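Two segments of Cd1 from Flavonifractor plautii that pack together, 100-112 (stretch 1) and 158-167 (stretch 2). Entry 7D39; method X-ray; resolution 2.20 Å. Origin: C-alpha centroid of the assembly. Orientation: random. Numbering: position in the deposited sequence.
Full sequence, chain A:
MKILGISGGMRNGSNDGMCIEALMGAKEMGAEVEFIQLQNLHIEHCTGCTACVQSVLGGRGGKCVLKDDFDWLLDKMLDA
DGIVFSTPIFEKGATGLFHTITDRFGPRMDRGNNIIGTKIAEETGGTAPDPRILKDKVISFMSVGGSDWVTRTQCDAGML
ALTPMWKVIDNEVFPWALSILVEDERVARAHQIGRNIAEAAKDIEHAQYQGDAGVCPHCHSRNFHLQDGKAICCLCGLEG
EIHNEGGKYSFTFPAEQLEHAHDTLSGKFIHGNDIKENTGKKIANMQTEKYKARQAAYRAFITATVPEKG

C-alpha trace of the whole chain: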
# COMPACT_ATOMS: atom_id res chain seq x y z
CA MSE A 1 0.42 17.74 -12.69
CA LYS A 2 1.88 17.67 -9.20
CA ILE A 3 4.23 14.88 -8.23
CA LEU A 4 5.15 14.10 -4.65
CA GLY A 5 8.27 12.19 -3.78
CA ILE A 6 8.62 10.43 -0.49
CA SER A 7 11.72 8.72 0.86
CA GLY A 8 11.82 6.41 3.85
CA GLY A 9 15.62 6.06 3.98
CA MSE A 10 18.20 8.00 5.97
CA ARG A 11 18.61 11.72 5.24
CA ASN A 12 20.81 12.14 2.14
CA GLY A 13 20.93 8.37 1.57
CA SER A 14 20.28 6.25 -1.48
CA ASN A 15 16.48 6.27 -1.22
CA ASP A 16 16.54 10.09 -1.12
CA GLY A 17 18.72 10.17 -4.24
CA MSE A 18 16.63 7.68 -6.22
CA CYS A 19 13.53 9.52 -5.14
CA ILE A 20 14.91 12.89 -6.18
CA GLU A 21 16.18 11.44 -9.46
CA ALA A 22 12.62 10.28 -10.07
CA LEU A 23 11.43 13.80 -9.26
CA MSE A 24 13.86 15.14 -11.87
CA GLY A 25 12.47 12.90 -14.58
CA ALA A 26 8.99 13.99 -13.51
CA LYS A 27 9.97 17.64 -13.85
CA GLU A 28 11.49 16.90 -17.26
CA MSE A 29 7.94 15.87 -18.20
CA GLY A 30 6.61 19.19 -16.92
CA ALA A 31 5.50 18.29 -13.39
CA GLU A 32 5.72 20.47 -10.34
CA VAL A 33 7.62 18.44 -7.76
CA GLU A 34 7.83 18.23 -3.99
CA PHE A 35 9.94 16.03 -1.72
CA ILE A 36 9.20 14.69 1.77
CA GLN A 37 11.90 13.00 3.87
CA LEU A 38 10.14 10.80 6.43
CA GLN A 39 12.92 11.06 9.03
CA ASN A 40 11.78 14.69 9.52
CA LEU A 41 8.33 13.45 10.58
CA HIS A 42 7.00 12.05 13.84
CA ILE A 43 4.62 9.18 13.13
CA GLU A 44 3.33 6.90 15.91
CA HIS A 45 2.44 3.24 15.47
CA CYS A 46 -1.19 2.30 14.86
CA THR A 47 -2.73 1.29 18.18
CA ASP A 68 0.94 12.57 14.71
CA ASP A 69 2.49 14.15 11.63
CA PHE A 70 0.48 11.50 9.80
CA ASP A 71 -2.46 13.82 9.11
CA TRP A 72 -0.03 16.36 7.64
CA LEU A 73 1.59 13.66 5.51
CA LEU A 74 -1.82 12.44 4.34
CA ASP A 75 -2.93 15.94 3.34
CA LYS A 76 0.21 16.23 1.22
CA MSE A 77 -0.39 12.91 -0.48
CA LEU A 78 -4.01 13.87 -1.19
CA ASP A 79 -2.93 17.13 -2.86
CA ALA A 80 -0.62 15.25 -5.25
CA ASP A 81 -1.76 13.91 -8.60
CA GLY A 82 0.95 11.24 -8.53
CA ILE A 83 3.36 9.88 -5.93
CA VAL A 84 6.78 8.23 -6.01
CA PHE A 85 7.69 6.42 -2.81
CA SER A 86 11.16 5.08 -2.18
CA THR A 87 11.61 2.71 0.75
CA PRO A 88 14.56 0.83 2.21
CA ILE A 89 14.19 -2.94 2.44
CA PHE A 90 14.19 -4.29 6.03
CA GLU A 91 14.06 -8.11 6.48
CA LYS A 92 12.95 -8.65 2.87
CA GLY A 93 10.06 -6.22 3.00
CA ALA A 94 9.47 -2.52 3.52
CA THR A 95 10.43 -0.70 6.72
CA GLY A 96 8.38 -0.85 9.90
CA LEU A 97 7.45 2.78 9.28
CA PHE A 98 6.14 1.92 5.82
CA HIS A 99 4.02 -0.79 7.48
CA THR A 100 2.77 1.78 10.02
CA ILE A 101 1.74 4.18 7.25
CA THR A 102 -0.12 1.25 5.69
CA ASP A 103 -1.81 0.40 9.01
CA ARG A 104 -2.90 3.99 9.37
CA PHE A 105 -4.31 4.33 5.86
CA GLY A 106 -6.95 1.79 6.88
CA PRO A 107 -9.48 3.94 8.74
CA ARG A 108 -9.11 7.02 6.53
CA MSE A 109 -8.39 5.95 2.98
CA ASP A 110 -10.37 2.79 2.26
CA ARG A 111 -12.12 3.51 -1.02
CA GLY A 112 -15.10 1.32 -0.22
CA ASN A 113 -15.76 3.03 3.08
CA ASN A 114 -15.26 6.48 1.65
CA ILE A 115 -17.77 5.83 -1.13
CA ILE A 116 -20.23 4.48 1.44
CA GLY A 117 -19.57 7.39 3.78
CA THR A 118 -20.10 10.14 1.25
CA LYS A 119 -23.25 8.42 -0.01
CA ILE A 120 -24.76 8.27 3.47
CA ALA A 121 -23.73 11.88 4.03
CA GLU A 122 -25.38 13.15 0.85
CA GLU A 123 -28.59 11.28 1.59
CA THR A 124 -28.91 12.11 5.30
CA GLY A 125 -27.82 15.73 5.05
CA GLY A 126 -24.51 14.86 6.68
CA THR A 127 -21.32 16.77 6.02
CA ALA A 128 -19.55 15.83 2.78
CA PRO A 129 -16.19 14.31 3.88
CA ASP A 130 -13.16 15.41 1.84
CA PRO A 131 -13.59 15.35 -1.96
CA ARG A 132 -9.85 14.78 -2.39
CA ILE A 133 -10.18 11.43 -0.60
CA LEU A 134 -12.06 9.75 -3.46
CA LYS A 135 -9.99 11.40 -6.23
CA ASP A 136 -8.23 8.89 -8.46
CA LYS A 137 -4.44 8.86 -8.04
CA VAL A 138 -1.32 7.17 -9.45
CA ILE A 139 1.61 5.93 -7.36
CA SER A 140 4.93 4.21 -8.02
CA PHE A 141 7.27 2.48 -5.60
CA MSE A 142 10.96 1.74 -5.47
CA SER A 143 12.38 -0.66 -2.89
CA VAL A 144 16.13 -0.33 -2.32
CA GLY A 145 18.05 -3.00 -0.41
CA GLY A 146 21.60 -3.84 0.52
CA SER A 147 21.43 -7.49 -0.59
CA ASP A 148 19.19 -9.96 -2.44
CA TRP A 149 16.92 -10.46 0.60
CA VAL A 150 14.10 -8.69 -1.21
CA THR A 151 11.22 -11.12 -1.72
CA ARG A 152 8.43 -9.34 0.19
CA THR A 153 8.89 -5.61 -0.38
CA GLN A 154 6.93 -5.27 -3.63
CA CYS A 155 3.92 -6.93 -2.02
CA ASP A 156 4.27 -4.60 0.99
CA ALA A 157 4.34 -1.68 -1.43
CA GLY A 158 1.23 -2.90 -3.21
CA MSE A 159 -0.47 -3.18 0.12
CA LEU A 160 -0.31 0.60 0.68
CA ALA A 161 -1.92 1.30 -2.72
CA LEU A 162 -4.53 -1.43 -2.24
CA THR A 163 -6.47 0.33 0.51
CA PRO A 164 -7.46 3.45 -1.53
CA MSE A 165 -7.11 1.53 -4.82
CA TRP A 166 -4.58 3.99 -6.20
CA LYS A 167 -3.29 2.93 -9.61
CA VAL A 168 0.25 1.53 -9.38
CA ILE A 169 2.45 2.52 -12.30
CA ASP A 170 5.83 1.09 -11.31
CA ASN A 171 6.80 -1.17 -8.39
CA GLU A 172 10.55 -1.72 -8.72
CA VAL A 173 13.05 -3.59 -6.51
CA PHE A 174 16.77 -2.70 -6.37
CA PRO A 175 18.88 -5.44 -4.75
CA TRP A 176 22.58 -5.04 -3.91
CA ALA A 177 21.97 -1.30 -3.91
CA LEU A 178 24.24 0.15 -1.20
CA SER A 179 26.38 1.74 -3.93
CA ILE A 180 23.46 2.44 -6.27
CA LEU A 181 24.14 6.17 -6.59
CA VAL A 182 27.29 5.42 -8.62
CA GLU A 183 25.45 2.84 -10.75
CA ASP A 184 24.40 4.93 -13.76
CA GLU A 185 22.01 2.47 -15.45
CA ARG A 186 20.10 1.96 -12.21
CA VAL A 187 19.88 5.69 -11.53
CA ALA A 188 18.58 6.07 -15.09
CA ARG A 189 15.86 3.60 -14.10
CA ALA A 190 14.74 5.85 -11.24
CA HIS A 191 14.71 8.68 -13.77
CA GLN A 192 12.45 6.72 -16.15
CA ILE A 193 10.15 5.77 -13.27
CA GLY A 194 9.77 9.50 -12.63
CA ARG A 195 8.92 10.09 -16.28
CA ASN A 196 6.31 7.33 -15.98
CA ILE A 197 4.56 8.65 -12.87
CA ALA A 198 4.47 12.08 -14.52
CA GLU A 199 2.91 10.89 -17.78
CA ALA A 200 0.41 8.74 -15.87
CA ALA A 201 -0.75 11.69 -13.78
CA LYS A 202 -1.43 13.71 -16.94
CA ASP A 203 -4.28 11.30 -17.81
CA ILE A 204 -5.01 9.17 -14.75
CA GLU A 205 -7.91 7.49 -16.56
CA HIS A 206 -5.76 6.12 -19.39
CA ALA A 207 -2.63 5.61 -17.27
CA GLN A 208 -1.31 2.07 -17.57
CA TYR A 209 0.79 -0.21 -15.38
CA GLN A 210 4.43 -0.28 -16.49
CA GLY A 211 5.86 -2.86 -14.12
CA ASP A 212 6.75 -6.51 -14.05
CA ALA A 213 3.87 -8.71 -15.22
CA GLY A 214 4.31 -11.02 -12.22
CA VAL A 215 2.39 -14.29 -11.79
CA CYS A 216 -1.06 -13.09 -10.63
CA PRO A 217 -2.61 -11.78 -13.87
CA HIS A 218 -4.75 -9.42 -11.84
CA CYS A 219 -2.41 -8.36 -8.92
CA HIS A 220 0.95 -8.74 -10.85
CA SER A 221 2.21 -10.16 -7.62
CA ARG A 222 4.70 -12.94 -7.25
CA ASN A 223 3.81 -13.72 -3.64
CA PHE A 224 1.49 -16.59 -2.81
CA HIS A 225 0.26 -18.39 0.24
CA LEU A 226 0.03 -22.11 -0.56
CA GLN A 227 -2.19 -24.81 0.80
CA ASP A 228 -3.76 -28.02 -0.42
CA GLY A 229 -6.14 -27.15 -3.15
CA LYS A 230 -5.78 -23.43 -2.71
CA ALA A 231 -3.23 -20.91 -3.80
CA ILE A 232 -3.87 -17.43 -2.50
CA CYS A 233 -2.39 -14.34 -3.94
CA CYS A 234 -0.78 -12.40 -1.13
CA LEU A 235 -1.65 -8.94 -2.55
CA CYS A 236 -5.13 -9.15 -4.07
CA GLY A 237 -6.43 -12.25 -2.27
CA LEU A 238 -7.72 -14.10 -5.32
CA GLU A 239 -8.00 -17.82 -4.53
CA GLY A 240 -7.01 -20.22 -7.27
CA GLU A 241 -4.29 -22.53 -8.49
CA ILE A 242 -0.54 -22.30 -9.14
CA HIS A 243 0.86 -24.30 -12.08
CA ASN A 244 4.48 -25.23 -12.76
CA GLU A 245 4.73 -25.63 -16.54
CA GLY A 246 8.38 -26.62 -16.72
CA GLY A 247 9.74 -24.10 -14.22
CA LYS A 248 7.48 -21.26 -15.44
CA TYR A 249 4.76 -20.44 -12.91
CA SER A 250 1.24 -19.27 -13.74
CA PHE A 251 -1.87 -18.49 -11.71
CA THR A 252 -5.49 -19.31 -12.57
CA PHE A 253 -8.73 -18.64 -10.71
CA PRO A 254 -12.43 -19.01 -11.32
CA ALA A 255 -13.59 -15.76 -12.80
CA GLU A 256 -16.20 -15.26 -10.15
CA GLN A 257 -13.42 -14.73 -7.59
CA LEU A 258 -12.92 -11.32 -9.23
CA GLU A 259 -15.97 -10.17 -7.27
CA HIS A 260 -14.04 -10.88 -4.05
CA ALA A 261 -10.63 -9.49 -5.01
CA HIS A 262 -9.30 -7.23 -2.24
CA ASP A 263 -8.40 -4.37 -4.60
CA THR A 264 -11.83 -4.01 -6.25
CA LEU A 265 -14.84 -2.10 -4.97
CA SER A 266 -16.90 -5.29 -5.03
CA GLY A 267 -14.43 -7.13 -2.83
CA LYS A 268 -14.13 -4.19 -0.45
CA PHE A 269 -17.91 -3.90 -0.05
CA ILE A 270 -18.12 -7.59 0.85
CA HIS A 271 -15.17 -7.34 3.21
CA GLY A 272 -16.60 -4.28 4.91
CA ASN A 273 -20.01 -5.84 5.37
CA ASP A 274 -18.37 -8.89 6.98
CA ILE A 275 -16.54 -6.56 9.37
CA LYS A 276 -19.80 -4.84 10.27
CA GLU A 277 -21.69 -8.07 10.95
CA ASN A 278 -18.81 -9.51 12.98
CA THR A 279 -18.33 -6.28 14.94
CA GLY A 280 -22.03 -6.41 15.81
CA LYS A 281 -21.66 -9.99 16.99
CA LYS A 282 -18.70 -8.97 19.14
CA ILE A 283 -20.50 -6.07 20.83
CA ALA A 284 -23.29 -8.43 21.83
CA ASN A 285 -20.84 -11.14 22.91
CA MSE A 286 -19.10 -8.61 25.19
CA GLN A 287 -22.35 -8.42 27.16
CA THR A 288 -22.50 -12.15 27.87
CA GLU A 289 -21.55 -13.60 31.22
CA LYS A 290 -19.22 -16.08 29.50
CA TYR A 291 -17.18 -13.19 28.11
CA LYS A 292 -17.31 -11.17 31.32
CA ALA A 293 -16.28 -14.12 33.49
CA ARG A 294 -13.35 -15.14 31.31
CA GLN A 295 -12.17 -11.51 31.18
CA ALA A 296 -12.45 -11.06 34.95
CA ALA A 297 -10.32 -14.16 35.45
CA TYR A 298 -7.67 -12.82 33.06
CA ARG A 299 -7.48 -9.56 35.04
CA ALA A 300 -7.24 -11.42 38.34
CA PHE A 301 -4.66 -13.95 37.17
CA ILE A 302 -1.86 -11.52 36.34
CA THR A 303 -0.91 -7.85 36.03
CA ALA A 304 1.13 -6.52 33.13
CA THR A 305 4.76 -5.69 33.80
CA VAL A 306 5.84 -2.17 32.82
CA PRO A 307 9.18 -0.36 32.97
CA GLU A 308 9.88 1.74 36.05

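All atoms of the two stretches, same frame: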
# COMPACT_ATOMS: atom_id res chain seq x y z
N THR A 100 3.61 0.94 9.17
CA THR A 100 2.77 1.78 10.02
C THR A 100 1.92 2.73 9.19
O THR A 100 0.73 2.89 9.45
CB THR A 100 3.63 2.55 11.00
OG1 THR A 100 4.09 1.64 11.99
CG2 THR A 100 2.86 3.65 11.70
N ILE A 101 2.52 3.35 8.17
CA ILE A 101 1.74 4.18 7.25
C ILE A 101 0.63 3.37 6.61
O ILE A 101 -0.51 3.84 6.48
CB ILE A 101 2.67 4.82 6.20
CG1 ILE A 101 3.53 5.91 6.87
CG2 ILE A 101 1.87 5.40 5.04
CD1 ILE A 101 4.75 6.32 6.06
N THR A 102 0.92 2.12 6.23
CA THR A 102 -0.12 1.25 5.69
C THR A 102 -1.21 0.98 6.74
O THR A 102 -2.40 1.08 6.45
CB THR A 102 0.49 -0.06 5.17
OG1 THR A 102 1.47 0.21 4.15
CG2 THR A 102 -0.57 -0.94 4.57
N ASP A 103 -0.82 0.61 7.96
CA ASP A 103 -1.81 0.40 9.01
C ASP A 103 -2.71 1.61 9.13
O ASP A 103 -3.93 1.48 9.31
CB ASP A 103 -1.16 0.13 10.37
CG ASP A 103 -0.25 -1.09 10.38
OD1 ASP A 103 -0.37 -1.95 9.48
OD2 ASP A 103 0.57 -1.18 11.32
N ARG A 104 -2.14 2.80 9.05
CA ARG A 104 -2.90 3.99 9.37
C ARG A 104 -3.66 4.54 8.18
O ARG A 104 -4.49 5.44 8.37
CB ARG A 104 -1.96 5.04 9.97
CG ARG A 104 -1.61 4.58 11.37
CD ARG A 104 -0.85 5.56 12.16
NE ARG A 104 -1.61 6.77 12.45
CZ ARG A 104 -1.02 7.84 12.98
NH1 ARG A 104 0.27 7.78 13.26
NH2 ARG A 104 -1.71 8.94 13.24
N PHE A 105 -3.43 4.02 6.98
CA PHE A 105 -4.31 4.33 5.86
C PHE A 105 -5.69 3.72 6.06
O PHE A 105 -6.68 4.27 5.58
CB PHE A 105 -3.70 3.82 4.54
CG PHE A 105 -2.99 4.88 3.74
CD1 PHE A 105 -2.14 5.80 4.35
CD2 PHE A 105 -3.16 4.95 2.36
CE1 PHE A 105 -1.49 6.77 3.59
CE2 PHE A 105 -2.52 5.92 1.61
CZ PHE A 105 -1.67 6.83 2.22
N GLY A 106 -5.76 2.59 6.76
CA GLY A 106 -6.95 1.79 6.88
C GLY A 106 -8.22 2.57 7.17
O GLY A 106 -9.17 2.56 6.39
N PRO A 107 -8.25 3.25 8.32
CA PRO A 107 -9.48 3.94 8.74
C PRO A 107 -9.75 5.27 8.05
O PRO A 107 -10.77 5.89 8.33
CB PRO A 107 -9.23 4.16 10.25
CG PRO A 107 -8.22 3.10 10.63
CD PRO A 107 -7.31 3.06 9.43
N ARG A 108 -8.89 5.73 7.16
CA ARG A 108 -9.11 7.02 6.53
C ARG A 108 -9.18 6.95 5.01
O ARG A 108 -9.74 7.86 4.39
CB ARG A 108 -7.99 8.00 6.93
CG ARG A 108 -8.25 8.84 8.19
CD ARG A 108 -6.96 9.56 8.61
NE ARG A 108 -7.15 10.98 8.89
CZ ARG A 108 -7.44 11.90 7.98
NH1 ARG A 108 -7.58 11.58 6.71
NH2 ARG A 108 -7.59 13.17 8.34
N MSE A 109 -8.64 5.91 4.40
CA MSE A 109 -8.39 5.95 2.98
C MSE A 109 -9.04 4.82 2.22
O MSE A 109 -8.91 4.74 1.00
CB MSE A 109 -6.88 5.93 2.74
CG MSE A 109 -6.20 7.20 3.22
SE MSE A 109 -6.99 8.74 2.33
CE MSE A 109 -5.35 9.67 1.90
N ASP A 110 -9.76 3.94 2.92
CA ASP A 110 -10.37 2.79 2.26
C ASP A 110 -11.44 3.26 1.29
O ASP A 110 -12.41 3.91 1.68
CB ASP A 110 -10.97 1.83 3.29
CG ASP A 110 -11.51 0.57 2.64
OD1 ASP A 110 -12.68 0.58 2.21
OD2 ASP A 110 -10.75 -0.41 2.53
N ARG A 111 -11.26 2.93 0.00
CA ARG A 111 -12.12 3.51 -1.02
C ARG A 111 -13.56 3.04 -0.86
O ARG A 111 -14.50 3.81 -1.06
CB ARG A 111 -11.60 3.19 -2.42
CG ARG A 111 -12.63 3.52 -3.48
CD ARG A 111 -12.01 3.71 -4.85
NE ARG A 111 -11.39 5.03 -4.98
CZ ARG A 111 -11.87 6.01 -5.74
NH1 ARG A 111 -11.22 7.17 -5.79
NH2 ARG A 111 -12.98 5.84 -6.45
N GLY A 112 -13.75 1.78 -0.49
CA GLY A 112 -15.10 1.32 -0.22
C GLY A 112 -15.77 2.17 0.84
O GLY A 112 -16.86 2.70 0.64
N GLY A 158 2.57 -2.78 -2.68
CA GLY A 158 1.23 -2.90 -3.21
C GLY A 158 0.16 -2.79 -2.13
O GLY A 158 -0.92 -2.27 -2.39
N MSE A 159 0.43 -3.31 -0.97
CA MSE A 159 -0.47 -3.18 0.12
C MSE A 159 -0.90 -1.75 0.41
O MSE A 159 -2.05 -1.54 0.65
CB MSE A 159 0.11 -3.88 1.33
CG MSE A 159 -1.02 -4.40 2.17
SE MSE A 159 -2.14 -5.81 1.38
CE MSE A 159 -0.83 -7.15 1.19
N LEU A 160 0.01 -0.80 0.41
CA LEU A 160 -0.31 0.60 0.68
C LEU A 160 -1.28 1.15 -0.36
O LEU A 160 -2.25 1.84 -0.02
CB LEU A 160 0.98 1.43 0.73
CG LEU A 160 0.73 2.94 0.88
CD1 LEU A 160 -0.00 3.20 2.19
CD2 LEU A 160 2.02 3.73 0.84
N ALA A 161 -1.04 0.84 -1.64
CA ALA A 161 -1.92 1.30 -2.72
C ALA A 161 -3.28 0.62 -2.67
O ALA A 161 -4.28 1.21 -3.09
CB ALA A 161 -1.27 1.06 -4.08
N LEU A 162 -3.32 -0.62 -2.18
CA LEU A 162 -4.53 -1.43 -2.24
C LEU A 162 -5.68 -0.79 -1.48
O LEU A 162 -6.84 -0.87 -1.90
CB LEU A 162 -4.26 -2.83 -1.70
CG LEU A 162 -5.43 -3.79 -1.61
CD1 LEU A 162 -4.93 -5.20 -1.73
CD2 LEU A 162 -6.15 -3.61 -0.28
N THR A 163 -5.39 -0.19 -0.32
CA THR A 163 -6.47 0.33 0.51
C THR A 163 -7.29 1.39 -0.23
O THR A 163 -8.50 1.21 -0.37
CB THR A 163 -5.87 0.81 1.84
OG1 THR A 163 -5.62 -0.34 2.66
CG2 THR A 163 -6.79 1.76 2.61
N PRO A 164 -6.69 2.48 -0.73
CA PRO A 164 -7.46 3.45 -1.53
C PRO A 164 -7.59 3.09 -3.00
O PRO A 164 -8.16 3.89 -3.76
CB PRO A 164 -6.65 4.74 -1.37
CG PRO A 164 -5.24 4.23 -1.24
CD PRO A 164 -5.34 2.97 -0.42
N MSE A 165 -7.09 1.94 -3.42
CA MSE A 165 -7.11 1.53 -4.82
C MSE A 165 -6.46 2.55 -5.76
O MSE A 165 -6.92 2.76 -6.87
CB MSE A 165 -8.54 1.27 -5.27
CG MSE A 165 -9.11 -0.02 -4.71
SE MSE A 165 -11.01 -0.23 -5.12
CE MSE A 165 -10.91 -0.41 -7.06
N TRP A 166 -5.38 3.17 -5.30
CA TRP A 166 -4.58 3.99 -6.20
C TRP A 166 -3.96 3.12 -7.29
O TRP A 166 -3.62 1.95 -7.07
CB TRP A 166 -3.48 4.70 -5.42
CG TRP A 166 -3.99 5.77 -4.54
CD1 TRP A 166 -5.21 6.35 -4.60
CD2 TRP A 166 -3.29 6.40 -3.47
NE1 TRP A 166 -5.32 7.31 -3.65
CE2 TRP A 166 -4.16 7.36 -2.92
CE3 TRP A 166 -2.02 6.25 -2.92
CZ2 TRP A 166 -3.80 8.17 -1.85
CZ3 TRP A 166 -1.66 7.05 -1.85
CH2 TRP A 166 -2.55 8.00 -1.33
N LYS A 167 -3.79 3.70 -8.47
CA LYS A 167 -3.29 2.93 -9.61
C LYS A 167 -1.77 2.90 -9.58
O LYS A 167 -1.11 3.93 -9.72
CB LYS A 167 -3.82 3.51 -10.91
CG LYS A 167 -3.21 2.87 -12.15
CD LYS A 167 -3.74 3.51 -13.42
CE LYS A 167 -5.15 3.02 -13.76
NZ LYS A 167 -6.03 4.15 -14.21
O HOH W 1 -4.44 0.12 5.07

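Two helices run side by side here, the one that runs on from Thr100 and the one already under way at Gly158; their axes differ in direction by only 12° and come within 9.2 Å. The first is kinked where the N atoms of Pro107 and Arg108 make no bond to the turn before; Pro107 has no amide hydrogen to give, while Arg108 N bonds instead to Phe105 O at 3.1 Å. Met165, with positive phi, is the first residue after the helix to leave helical phi/psi. Beyond the kink the backbones meet directly: Arg111 N donates a hydrogen bond to Thr163 O at 3.3 Å, and the same carbonyl receives a CA-H...O contact, Asp110 CA lying 3.6 Å from Thr163 O. Asp110 occupies the N-cap position of the next helix, where its short acidic side chain can accept from a free backbone N.

Phe105 is the centre of the apolar contact. Leu160 CD1 sits 3.6 Å from the centroid of the Phe105 ring, almost on its normal, a CH-pi contact, which suits a leucine methyl over a flat aromatic face. The same methyl reaches Ile101 CG2 at 4.1 Å. At the ring's edge, Pro164 CD lies 4.0 Å from Phe105 CD2, and Phe105 points this edge toward the face of Trp166 with the planes at 86°, Phe105 CE2 being 3.6 Å from Trp166 CH2. Met109, a selenomethionine, extends this apolar surface: its flexible chain places CE 4.3 Å from Trp166 CZ2, while its CB is 4.3 Å from Pro164 CB.

Thr163 serves both chemistries. Its CG2 lies 4.2 Å from Phe105 CB, while a water bridges its OG1, at 2.7 Å, to Thr102 O, to which the water donates at 2.6 Å. Arg111 closes the contact with its long aliphatic portion, CD lying 4.1 Å from SE of Met165, also a selenomethionine.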